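Local structure of DyP-type peroxidase (Thermobifida cellulosilytica, 4GS1) at residues A84-A89 and V165-A170. The protein is a haem-containing DyP-type peroxidase that probably uses hydrogen peroxide to oxidise organic substrates such as dyes. Numbering follows the deposited sequence.
Sequences AARLHA and VDELVA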
loop_
_atom_site.group_PDB
_atom_site.type_symbol
_atom_site.label_atom_id
_atom_site.label_comp_id
_atom_site.label_asym_id
_atom_site.label_seq_id
_atom_site.Cartn_x
_atom_site.Cartn_y
_atom_site.Cartn_z
ATOM N N ALA B 84 -2.280 -7.381 -21.390
ATOM C CA ALA B 84 -1.141 -7.970 -20.693
ATOM C C ALA B 84 0.049 -8.056 -21.638
ATOM O O ALA B 84 1.186 -7.807 -21.247
ATOM C CB ALA B 84 -1.492 -9.341 -20.154
ATOM N N ALA B 85 -0.215 -8.407 -22.891
ATOM C CA ALA B 85 0.856 -8.485 -23.879
ATOM C C ALA B 85 1.553 -7.138 -24.046
ATOM O O ALA B 85 2.784 -7.066 -24.073
ATOM C CB ALA B 85 0.320 -8.980 -25.210
ATOM N N ARG B 86 0.764 -6.072 -24.156
ATOM C CA ARG B 86 1.314 -4.729 -24.322
ATOM C C ARG B 86 1.992 -4.231 -23.051
ATOM O O ARG B 86 3.043 -3.593 -23.119
ATOM C CB ARG B 86 0.222 -3.738 -24.724
ATOM C CG ARG B 86 -0.040 -3.612 -26.217
ATOM C CD ARG B 86 -0.877 -2.361 -26.519
ATOM N NE ARG B 86 -2.255 -2.474 -26.038
ATOM C CZ ARG B 86 -2.686 -2.044 -24.852
ATOM N NH1 ARG B 86 -1.849 -1.466 -24.000
ATOM N NH2 ARG B 86 -3.958 -2.198 -24.513
ATOM N N LEU B 87 1.378 -4.500 -21.898
ATOM C CA LEU B 87 1.950 -4.100 -20.613
ATOM C C LEU B 87 3.294 -4.778 -20.379
ATOM O O LEU B 87 4.241 -4.139 -19.918
ATOM C CB LEU B 87 0.995 -4.440 -19.466
ATOM C CG LEU B 87 -0.265 -3.585 -19.344
ATOM C CD1 LEU B 87 -1.263 -4.233 -18.397
ATOM C CD2 LEU B 87 0.096 -2.204 -18.849
ATOM N N HIS B 88 3.370 -6.074 -20.685
ATOM C CA HIS B 88 4.614 -6.830 -20.527
ATOM C C HIS B 88 5.704 -6.244 -21.433
ATOM O O HIS B 88 6.865 -6.130 -21.043
ATOM C CB HIS B 88 4.396 -8.322 -20.843
ATOM C CG HIS B 88 3.606 -9.068 -19.802
ATOM N ND1 HIS B 88 2.756 -10.108 -20.122
ATOM C CD2 HIS B 88 3.553 -8.944 -18.455
ATOM C CE1 HIS B 88 2.205 -10.584 -19.018
ATOM N NE2 HIS B 88 2.670 -9.896 -17.990
ATOM N N ALA B 89 5.318 -5.851 -22.640
ATOM C CA ALA B 89 6.279 -5.366 -23.622
ATOM C C ALA B 89 6.659 -3.895 -23.437
ATOM O O ALA B 89 7.826 -3.530 -23.591
ATOM C CB ALA B 89 5.739 -5.597 -25.030
ATOM N N VAL B 165 -3.080 -1.578 -13.103
ATOM C CA VAL B 165 -4.354 -2.012 -12.554
ATOM C C VAL B 165 -5.521 -1.194 -13.106
ATOM O O VAL B 165 -6.534 -1.755 -13.536
ATOM C CB VAL B 165 -4.336 -1.935 -11.027
ATOM C CG1 VAL B 165 -5.761 -2.033 -10.463
ATOM C CG2 VAL B 165 -3.467 -3.055 -10.468
ATOM N N ASP B 166 -5.375 0.124 -13.112
ATOM C CA ASP B 166 -6.469 0.982 -13.577
ATOM C C ASP B 166 -6.755 0.724 -15.053
ATOM O O ASP B 166 -7.916 0.692 -15.485
ATOM C CB ASP B 166 -6.155 2.462 -13.306
ATOM C CG ASP B 166 -6.194 2.811 -11.814
ATOM O OD1 ASP B 166 -6.865 2.086 -11.054
ATOM O OD2 ASP B 166 -5.554 3.809 -11.403
ATOM N N GLU B 167 -5.693 0.522 -15.824
ATOM C CA GLU B 167 -5.843 0.199 -17.239
ATOM C C GLU B 167 -6.610 -1.114 -17.456
ATOM O O GLU B 167 -7.553 -1.167 -18.252
ATOM C CB GLU B 167 -4.471 0.149 -17.924
ATOM C CG GLU B 167 -4.516 -0.325 -19.369
ATOM C CD GLU B 167 -3.145 -0.339 -20.028
ATOM O OE1 GLU B 167 -2.287 0.503 -19.672
ATOM O OE2 GLU B 167 -2.926 -1.199 -20.903
ATOM N N LEU B 168 -6.217 -2.170 -16.745
ATOM C CA LEU B 168 -6.851 -3.476 -16.930
ATOM C C LEU B 168 -8.315 -3.500 -16.491
ATOM O O LEU B 168 -9.167 -4.083 -17.175
ATOM C CB LEU B 168 -6.052 -4.572 -16.204
ATOM C CG LEU B 168 -4.714 -4.936 -16.853
ATOM C CD1 LEU B 168 -3.771 -5.579 -15.827
ATOM C CD2 LEU B 168 -4.926 -5.887 -18.020
ATOM N N VAL B 169 -8.616 -2.861 -15.362
ATOM C CA VAL B 169 -9.983 -2.864 -14.848
ATOM C C VAL B 169 -10.905 -2.058 -15.761
ATOM O O VAL B 169 -12.016 -2.484 -16.074
ATOM C CB VAL B 169 -10.035 -2.312 -13.414
ATOM C CG1 VAL B 169 -11.482 -2.151 -12.954
ATOM C CG2 VAL B 169 -9.288 -3.250 -12.479
ATOM N N ALA B 170 -10.424 -0.908 -16.215
ATOM C CA ALA B 170 -11.236 -0.047 -17.069
ATOM C C ALA B 170 -11.455 -0.685 -18.438
ATOM O O ALA B 170 -12.472 -0.422 -19.091
ATOM C CB ALA B 170 -10.591 1.313 -17.212
#
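Arg86 and Leu87 meet Glu167 and Leu168 where two helices lie side by side on the four-stranded antiparallel sheet of the N-terminal ferredoxin-like half. The helices are 66-90 and 158-172. The two segments run nearly antiparallel, at 166°, and their axes come within 11.5 Å. At that spacing long side chains do the bridging. Arg86 sits on the outer side of the pair. Its chain bends at chi3 and brings the guanidinium back to the carboxylate of Glu167. NH1 of Arg86 gives a fairly straight hydrogen bond to OE2 of Glu167, 3.3 Å long, which is also a salt bridge. The oxygen lies near the guanidinium plane, at its edge. On the acid, the bond arrives on the syn side but 30° out of the carboxylate plane. OE2 also bonds to His83, one turn earlier than Leu87 on the same helix, and OE1 is held by the backbone N of Glu93. Leu87 comes next and reaches toward the other helix. Its CD2 meets the end of the acid, 3.7 Å from OE1 of Glu167. Glu167 gets there with CG anti to the backbone N (chi1 174°) and an extended chain. With an alanine at this position, Arg86 and His83 would probably lose their shared carboxylate partner and CD2 of Leu87 part of its cover. Below this polar layer, Leu87 and Leu168 both touch Val107 of strand 106-111, and Leu168 also packs on Leu151 and Val153 of strand 149-155. The two leucines are part of the apolar layer between the helices and the sheet. There CD1 of Leu87 lies 3.8 Å from both CG and CD1 of Leu168.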